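Local coordinates for pyridoxamine 5'-phosphate oxidase-related, FMN-binding protein (PDB 6ECI) that binds flavin-adenine dinucleotide and sequesters it, which helps protect mycobacteria against hypoxic and oxidative stress, at the flavin-adenine dinucleotide site and the interface of chains A and B. Residues are numbered along the deposited sequence; one frame, centred on the assembly and turned at random. Chains: chain A/B, Pyridoxamine 5'-phosphate oxidase-related, FMN-binding protein.

Contact 1: the flavin-adenine dinucleotide site. Residues chain A 21, 33, 35-38, 49-51, 54-56; chain B 77-79, 81, 83, 123-125, 127, 129. With FAD (flavin-adenine dinucleotide), chain C.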
# COMPACT_ATOMS: atom_id res chain seq x y z
N LEU A 21 7.22 -7.36 -2.09
CA LEU A 21 6.48 -6.86 -0.94
C LEU A 21 5.20 -6.18 -1.39
O LEU A 21 5.21 -5.35 -2.31
CB LEU A 21 7.34 -5.89 -0.13
CG LEU A 21 6.89 -5.56 1.30
CD1 LEU A 21 6.99 -6.78 2.19
CD2 LEU A 21 7.72 -4.42 1.86
N HIS A 33 -8.01 -2.23 7.72
CA HIS A 33 -6.66 -2.53 8.18
C HIS A 33 -5.79 -2.92 7.00
O HIS A 33 -6.28 -3.46 6.00
CB HIS A 33 -6.67 -3.65 9.22
CG HIS A 33 -7.26 -3.26 10.53
ND1 HIS A 33 -8.62 -3.17 10.74
CD2 HIS A 33 -6.68 -2.91 11.70
CE1 HIS A 33 -8.85 -2.80 11.98
NE2 HIS A 33 -7.69 -2.63 12.59
N PHE A 35 -2.02 -4.81 5.91
CA PHE A 35 -1.02 -5.78 6.37
C PHE A 35 0.05 -5.94 5.31
O PHE A 35 -0.21 -6.56 4.26
CB PHE A 35 -1.65 -7.13 6.68
CG PHE A 35 -2.81 -7.08 7.63
CD1 PHE A 35 -4.09 -6.82 7.18
CD2 PHE A 35 -2.61 -7.29 8.99
CE1 PHE A 35 -5.16 -6.78 8.06
CE2 PHE A 35 -3.68 -7.25 9.87
CZ PHE A 35 -4.95 -6.99 9.40
N PRO A 36 1.26 -5.41 5.53
CA PRO A 36 2.36 -5.71 4.60
C PRO A 36 2.70 -7.19 4.64
O PRO A 36 2.80 -7.79 5.70
CB PRO A 36 3.51 -4.84 5.12
CG PRO A 36 2.87 -3.83 5.99
CD PRO A 36 1.65 -4.46 6.57
N ILE A 37 2.86 -7.78 3.45
CA ILE A 37 3.20 -9.19 3.33
C ILE A 37 4.28 -9.37 2.26
O ILE A 37 4.37 -8.59 1.31
CB ILE A 37 1.98 -10.08 2.99
CG1 ILE A 37 1.40 -9.67 1.63
CG2 ILE A 37 0.94 -10.02 4.09
CD1 ILE A 37 0.47 -10.69 1.04
N ASN A 38 5.09 -10.41 2.44
CA ASN A 38 5.96 -10.91 1.40
C ASN A 38 5.18 -11.93 0.57
O ASN A 38 4.56 -12.84 1.12
CB ASN A 38 7.21 -11.56 2.01
CG ASN A 38 8.06 -12.28 0.99
OD1 ASN A 38 8.54 -13.38 1.24
ND2 ASN A 38 8.27 -11.65 -0.16
N ARG A 49 2.60 -16.37 3.13
CA ARG A 49 2.56 -17.22 4.32
C ARG A 49 2.27 -16.35 5.53
O ARG A 49 2.78 -15.23 5.63
CB ARG A 49 3.87 -18.02 4.49
CG ARG A 49 4.94 -17.39 5.39
CD ARG A 49 6.32 -17.59 4.78
NE ARG A 49 6.51 -18.96 4.31
CZ ARG A 49 7.68 -19.45 3.90
NH1 ARG A 49 8.75 -18.68 3.89
NH2 ARG A 49 7.77 -20.71 3.49
N THR A 50 1.43 -16.84 6.42
CA THR A 50 0.89 -16.06 7.52
C THR A 50 1.32 -16.67 8.85
O THR A 50 1.45 -17.89 8.98
CB THR A 50 -0.65 -15.99 7.41
OG1 THR A 50 -1.16 -15.02 8.33
CG2 THR A 50 -1.30 -17.34 7.68
N ALA A 51 1.57 -15.82 9.84
CA ALA A 51 1.96 -16.29 11.16
C ALA A 51 0.71 -16.64 11.97
O ALA A 51 -0.32 -15.97 11.86
CB ALA A 51 2.79 -15.24 11.90
N THR A 54 -2.14 -14.38 14.55
CA THR A 54 -2.06 -12.96 14.25
C THR A 54 -3.36 -12.48 13.61
O THR A 54 -4.14 -13.26 13.06
CB THR A 54 -0.88 -12.68 13.31
OG1 THR A 54 -1.07 -13.40 12.09
CG2 THR A 54 0.42 -13.11 13.96
N LYS A 55 -3.59 -11.17 13.70
CA LYS A 55 -4.84 -10.61 13.20
C LYS A 55 -4.95 -10.66 11.69
O LYS A 55 -6.05 -10.48 11.16
CB LYS A 55 -5.02 -9.17 13.70
CG LYS A 55 -5.42 -9.08 15.17
CD LYS A 55 -6.56 -8.09 15.39
CE LYS A 55 -7.15 -8.22 16.79
NZ LYS A 55 -6.30 -9.03 17.71
N LEU A 56 -3.84 -10.90 10.97
CA LEU A 56 -3.93 -11.09 9.53
C LEU A 56 -4.69 -12.37 9.20
O LEU A 56 -5.46 -12.41 8.23
CB LEU A 56 -2.53 -11.12 8.92
CG LEU A 56 -2.42 -11.59 7.46
CD1 LEU A 56 -3.21 -10.68 6.53
CD2 LEU A 56 -0.97 -11.65 7.03
N GLY B 77 12.57 -6.24 7.10
CA GLY B 77 11.80 -5.15 6.55
C GLY B 77 11.08 -4.41 7.65
O GLY B 77 11.08 -4.82 8.82
N TRP B 78 10.47 -3.29 7.28
CA TRP B 78 9.72 -2.45 8.20
C TRP B 78 8.51 -1.89 7.47
O TRP B 78 8.46 -1.88 6.24
CB TRP B 78 10.57 -1.30 8.75
CG TRP B 78 11.06 -0.38 7.67
CD1 TRP B 78 12.26 -0.44 7.03
CD2 TRP B 78 10.35 0.72 7.09
NE1 TRP B 78 12.34 0.56 6.09
CE2 TRP B 78 11.18 1.28 6.11
CE3 TRP B 78 9.09 1.29 7.32
CZ2 TRP B 78 10.79 2.39 5.35
CZ3 TRP B 78 8.71 2.38 6.56
CH2 TRP B 78 9.56 2.92 5.58
N SER B 79 7.54 -1.42 8.25
CA SER B 79 6.40 -0.72 7.68
C SER B 79 5.87 0.27 8.71
O SER B 79 6.00 0.05 9.92
CB SER B 79 5.29 -1.67 7.24
OG SER B 79 4.66 -2.27 8.35
N ILE B 81 2.33 2.73 9.50
CA ILE B 81 0.94 3.04 9.19
C ILE B 81 0.53 4.28 9.96
O ILE B 81 0.72 4.35 11.18
CB ILE B 81 0.00 1.86 9.53
CG1 ILE B 81 0.40 0.61 8.75
CG2 ILE B 81 -1.44 2.22 9.22
CD1 ILE B 81 -0.39 -0.62 9.13
N ARG B 83 -2.70 6.67 10.83
CA ARG B 83 -4.12 6.97 10.84
C ARG B 83 -4.30 8.46 11.08
O ARG B 83 -3.76 9.00 12.05
CB ARG B 83 -4.86 6.17 11.92
CG ARG B 83 -4.70 4.67 11.81
CD ARG B 83 -5.94 3.93 12.31
NE ARG B 83 -5.71 2.50 12.43
CZ ARG B 83 -6.25 1.57 11.64
NH1 ARG B 83 -7.08 1.91 10.67
NH2 ARG B 83 -5.96 0.29 11.84
N THR B 123 2.08 4.06 13.88
CA THR B 123 2.65 2.83 14.41
C THR B 123 3.60 2.25 13.38
O THR B 123 3.53 2.58 12.19
CB THR B 123 1.58 1.79 14.77
OG1 THR B 123 0.76 1.54 13.63
CG2 THR B 123 0.70 2.29 15.91
N GLY B 124 4.50 1.40 13.84
CA GLY B 124 5.50 0.81 12.97
C GLY B 124 5.98 -0.52 13.49
O GLY B 124 6.06 -0.75 14.70
N ARG B 125 6.31 -1.41 12.56
CA ARG B 125 6.75 -2.76 12.90
C ARG B 125 8.02 -3.10 12.13
O ARG B 125 8.23 -2.62 11.01
CB ARG B 125 5.68 -3.81 12.58
CG ARG B 125 4.40 -3.67 13.37
CD ARG B 125 4.56 -4.13 14.81
NE ARG B 125 3.28 -4.08 15.51
CZ ARG B 125 2.42 -5.08 15.54
NH1 ARG B 125 2.69 -6.22 14.91
NH2 ARG B 125 1.27 -4.95 16.20
N PHE B 127 9.98 -6.61 10.78
CA PHE B 127 9.66 -7.99 10.46
C PHE B 127 10.90 -8.68 9.92
O PHE B 127 11.73 -8.05 9.26
CB PHE B 127 8.51 -8.07 9.45
CG PHE B 127 7.78 -9.37 9.45
CD1 PHE B 127 6.81 -9.64 10.39
CD2 PHE B 127 8.05 -10.32 8.48
CE1 PHE B 127 6.13 -10.84 10.39
CE2 PHE B 127 7.37 -11.53 8.47
CZ PHE B 127 6.41 -11.78 9.42
N PHE B 129 11.06 -12.49 8.74
CA PHE B 129 10.99 -13.71 7.94
C PHE B 129 12.02 -14.72 8.44
O PHE B 129 13.13 -14.79 7.91
CB PHE B 129 11.25 -13.50 6.43
CG PHE B 129 10.80 -12.16 5.89
CD1 PHE B 129 9.47 -11.94 5.59
CD2 PHE B 129 11.72 -11.17 5.58
CE1 PHE B 129 9.05 -10.74 5.06
CE2 PHE B 129 11.31 -9.96 5.05
CZ PHE B 129 9.98 -9.75 4.79
PA FAD C . -1.92 -6.42 16.22
O1A FAD C . -0.85 -6.46 17.25
O2A FAD C . -3.27 -6.98 16.66
O5B FAD C . -2.12 -4.96 15.66
C5B FAD C . -2.34 -3.84 16.55
C4B FAD C . -2.12 -2.56 15.78
O4B FAD C . -0.74 -2.46 15.39
C3B FAD C . -2.89 -2.46 14.47
O3B FAD C . -4.21 -1.96 14.67
C2B FAD C . -2.04 -1.47 13.66
O2B FAD C . -2.40 -0.12 13.91
C1B FAD C . -0.62 -1.78 14.16
N9A FAD C . 0.16 -2.60 13.24
C8A FAD C . 0.12 -3.96 13.10
N7A FAD C . 0.93 -4.43 12.18
C5A FAD C . 1.55 -3.29 11.68
C6A FAD C . 2.53 -3.10 10.69
N6A FAD C . 3.08 -4.09 9.98
N1A FAD C . 2.93 -1.83 10.44
C2A FAD C . 2.39 -0.84 11.14
N3A FAD C . 1.47 -0.89 12.10
C4A FAD C . 1.09 -2.16 12.33
N1 FAD C . 2.86 -10.99 8.31
C2 FAD C . 2.59 -12.19 7.74
O2 FAD C . 1.74 -12.96 8.20
N3 FAD C . 3.28 -12.58 6.60
C4 FAD C . 4.26 -11.84 5.96
O4 FAD C . 4.81 -12.29 4.95
C4X FAD C . 4.54 -10.56 6.58
N5 FAD C . 5.45 -9.80 6.05
C5X FAD C . 5.71 -8.58 6.64
C6 FAD C . 6.68 -7.75 6.08
C7 FAD C . 6.98 -6.52 6.65
C7M FAD C . 8.04 -5.65 6.01
C8 FAD C . 6.29 -6.09 7.80
C8M FAD C . 6.59 -4.76 8.43
C9 FAD C . 5.32 -6.92 8.36
C9A FAD C . 5.03 -8.15 7.79
N10 FAD C . 4.05 -9.01 8.34
C10 FAD C . 3.78 -10.22 7.76
C1' FAD C . 3.29 -8.62 9.53
C2' FAD C . 1.91 -8.06 9.19
O2' FAD C . 2.03 -7.04 8.20
C3' FAD C . 1.27 -7.48 10.44
O3' FAD C . 2.25 -6.74 11.17
C4' FAD C . 0.65 -8.52 11.37
O4' FAD C . -0.20 -9.39 10.61
C5' FAD C . -0.13 -7.89 12.50
O5' FAD C . -0.59 -8.93 13.39
P FAD C . -0.80 -8.65 14.93
O1P FAD C . 0.57 -8.52 15.60
O2P FAD C . -1.73 -9.64 15.52
O3P FAD C . -1.47 -7.21 14.93
O HOH W 1 1.20 -11.95 10.97
O HOH W 2 4.59 -14.56 3.01
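One face of the FAD isoalloxazine is covered by the ring of B:Phe127, whose plane lies 2° from that of the flavin, its centroid 3.4 Å from that of the central ring C4X-N5-C5X-C9A-N10-C10. The CG of B:Phe127, anti to its backbone N (chi1 -158°), slides the ring under the flavin and puts CB below the dimethylbenzene part. Chain A backbone covers the opposite face, with A:Ile37 CA 3.6 Å from FAD N5 and A:Pro36 O against N10. The adenine has B:Arg125 CG over one face, 3.3 Å from FAD C6A; B:Ile81 CD1 covers the other, so two aliphatic groups sandwich it.

Bent at chi2, B:Arg125 carries its guanidinium centre over adenine C8A and grips the diphosphate end-on: NH2 donates to O1A (2.8 Å) and NH1 to O1P, both nearly in its plane. A long arginine thus serves base and phosphates together. At the adenine edge, B:Ser79 OG both donates to N1A (2.8 Å) and accepts from N6A, a dual role suited to a hydroxyl, while B:Thr123 OG1 donates to N3A.

Backbone groups read the pyrimidine edge: FAD N3 donates to the carbonyl A:Arg49 O (2.9 Å, 173° at H), though this residue is poorly ordered, and A:Asn38 N reaches O4. Ribityl O2' donates to a lone pair of A:Pro36 O (2.7 Å). A:Lys55 N, starting helix 55-60, donates to O2P (3.0 Å). The site lies between strands 31-41 and 46-50 of chain A and 77-88 and 121-127 of chain B.

Contact 2: the interface of chains A and B. Residues chain A 20-21, 38, 104-105; chain B 72-74, 128-129.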
# COMPACT_ATOMS: atom_id res chain seq x y z
N ALA A 20 8.77 -7.96 -4.29
CA ALA A 20 8.60 -9.00 -3.29
C ALA A 20 7.69 -8.61 -2.14
O ALA A 20 7.40 -9.45 -1.28
CB ALA A 20 9.96 -9.43 -2.74
N LEU A 21 7.22 -7.36 -2.09
CA LEU A 21 6.48 -6.86 -0.94
C LEU A 21 5.20 -6.18 -1.39
O LEU A 21 5.21 -5.35 -2.31
CB LEU A 21 7.34 -5.89 -0.13
CG LEU A 21 6.89 -5.56 1.30
CD1 LEU A 21 6.99 -6.78 2.19
CD2 LEU A 21 7.72 -4.42 1.86
N ASN A 38 5.09 -10.41 2.44
CA ASN A 38 5.96 -10.91 1.40
C ASN A 38 5.18 -11.93 0.57
O ASN A 38 4.56 -12.84 1.12
CB ASN A 38 7.21 -11.56 2.01
CG ASN A 38 8.06 -12.28 0.99
OD1 ASN A 38 8.54 -13.38 1.24
ND2 ASN A 38 8.27 -11.65 -0.16
N LEU A 104 10.77 -15.19 0.70
CA LEU A 104 11.88 -14.75 1.53
C LEU A 104 11.98 -15.65 2.77
O LEU A 104 10.96 -16.07 3.32
CB LEU A 104 11.70 -13.29 1.95
CG LEU A 104 12.46 -12.25 1.12
CD1 LEU A 104 12.39 -12.55 -0.37
CD2 LEU A 104 11.95 -10.85 1.41
N PRO A 105 13.21 -15.96 3.23
CA PRO A 105 13.44 -16.92 4.32
C PRO A 105 12.67 -16.59 5.60
O PRO A 105 11.88 -17.42 6.05
CB PRO A 105 14.95 -16.83 4.56
CG PRO A 105 15.36 -15.51 3.96
CD PRO A 105 14.46 -15.35 2.77
N HIS B 72 12.23 -3.06 2.57
CA HIS B 72 12.78 -4.34 2.99
C HIS B 72 14.09 -4.61 2.26
O HIS B 72 14.34 -4.07 1.18
CB HIS B 72 11.80 -5.48 2.71
CG HIS B 72 11.71 -5.84 1.26
ND1 HIS B 72 12.48 -6.83 0.69
CD2 HIS B 72 10.98 -5.31 0.25
CE1 HIS B 72 12.20 -6.92 -0.60
NE2 HIS B 72 11.30 -6.00 -0.89
N ASP B 73 14.91 -5.46 2.87
CA ASP B 73 16.02 -6.09 2.16
C ASP B 73 15.80 -7.60 2.17
O ASP B 73 14.69 -8.06 2.43
CB ASP B 73 17.37 -5.72 2.78
CG ASP B 73 17.45 -6.02 4.27
OD1 ASP B 73 16.72 -6.90 4.76
OD2 ASP B 73 18.27 -5.37 4.96
N VAL B 74 16.86 -8.37 1.91
CA VAL B 74 16.74 -9.82 1.89
C VAL B 74 16.42 -10.34 3.29
O VAL B 74 15.63 -11.28 3.45
CB VAL B 74 18.02 -10.46 1.33
CG1 VAL B 74 17.99 -11.97 1.51
CG2 VAL B 74 18.19 -10.09 -0.13
N ARG B 128 11.03 -9.99 10.19
CA ARG B 128 12.28 -10.70 9.92
C ARG B 128 12.17 -11.76 8.84
O ARG B 128 13.10 -11.90 8.05
CB ARG B 128 12.82 -11.31 11.23
CG ARG B 128 13.63 -12.63 11.22
CD ARG B 128 14.98 -12.58 10.49
NE ARG B 128 14.80 -13.03 9.11
CZ ARG B 128 15.76 -13.31 8.24
NH1 ARG B 128 17.04 -13.18 8.56
NH2 ARG B 128 15.42 -13.72 7.02
N PHE B 129 11.06 -12.49 8.74
CA PHE B 129 10.99 -13.71 7.94
C PHE B 129 12.02 -14.72 8.44
O PHE B 129 13.13 -14.79 7.91
CB PHE B 129 11.25 -13.50 6.43
CG PHE B 129 10.80 -12.16 5.89
CD1 PHE B 129 9.47 -11.94 5.59
CD2 PHE B 129 11.72 -11.17 5.58
CE1 PHE B 129 9.05 -10.74 5.06
CE2 PHE B 129 11.31 -9.96 5.05
CZ PHE B 129 9.98 -9.75 4.79
O HOH W 3 10.54 -5.58 -3.63
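B:Phe129, A:Leu104 and B:His72 bury the most surface in this patch of the two-fold subunit interface, which is chiefly apolar. A:Leu104 and B:Phe129 lie side by side and point the same way, although the phenylalanine is poorly ordered and its packing is approximate. The leucine CB sits over one face of the phenyl ring, offset toward its rim, and its methyl CD2 comes 3.8 Å from B:Phe129 CE2. A branched aliphatic chain suits this place because it can cover an aromatic face without requiring a polar partner.

B:His72 faces A:Leu21 and A:Ala20. It slides past A:Leu21 in the opposite direction, its CD2 meeting the leucine CB at 3.7 Å, while CE1 touches the A:Ala20 methyl. Its chi1 of 74° places CG in the crowded position between backbone N and carbonyl carbon, and with chi2 at 93° ND1 is turned toward B:Asp73 O and NE2 toward water 3. ND1 donates to B:Asp73 O (3.1 Å), which lies near the ring plane although the donor stands above the carbonyl plane. NE2 meets water 3 at 2.9 Å, at the ring edge, and this water also binds A:Ala20 N, so it bridges the chains. These two bonds should fix the ring's rotation, and histidine suits a place that needs a carbon contact and two polar ends.

The A:Asn38 amide braces the chain A side: ND2 donates to a lone pair of A:Ala20 O (2.6 Å), and OD1 accepts from A:Leu104 N (2.9 Å), positioning the leucine. The loop holding A:Leu104 and A:Pro105, with the start of strand 21-28 and the loop residue before it, thus meets the end of strand 64-72 and the C-terminal tail of chain B.

The centres of the C-alpha atoms of contact 1 and contact 2 are about 11 Å apart, and the two share A:Leu21, A:Asn38 and B:Phe129. A:Leu21 reaches the flavin with CD1 and B:His72 with CB and CD2; B:Phe129 touches both the flavin and A:Leu104; A:Asn38 uses backbone in one contact and side chain in the other. Chain B runs from strand 121-127, which lines the FAD, straight into the tail used at the interface. The shared residues and two-chain pocket suggest that cofactor binding and subunit pairing are linked. By the two-fold symmetry, the twin sites recur with the chains exchanged.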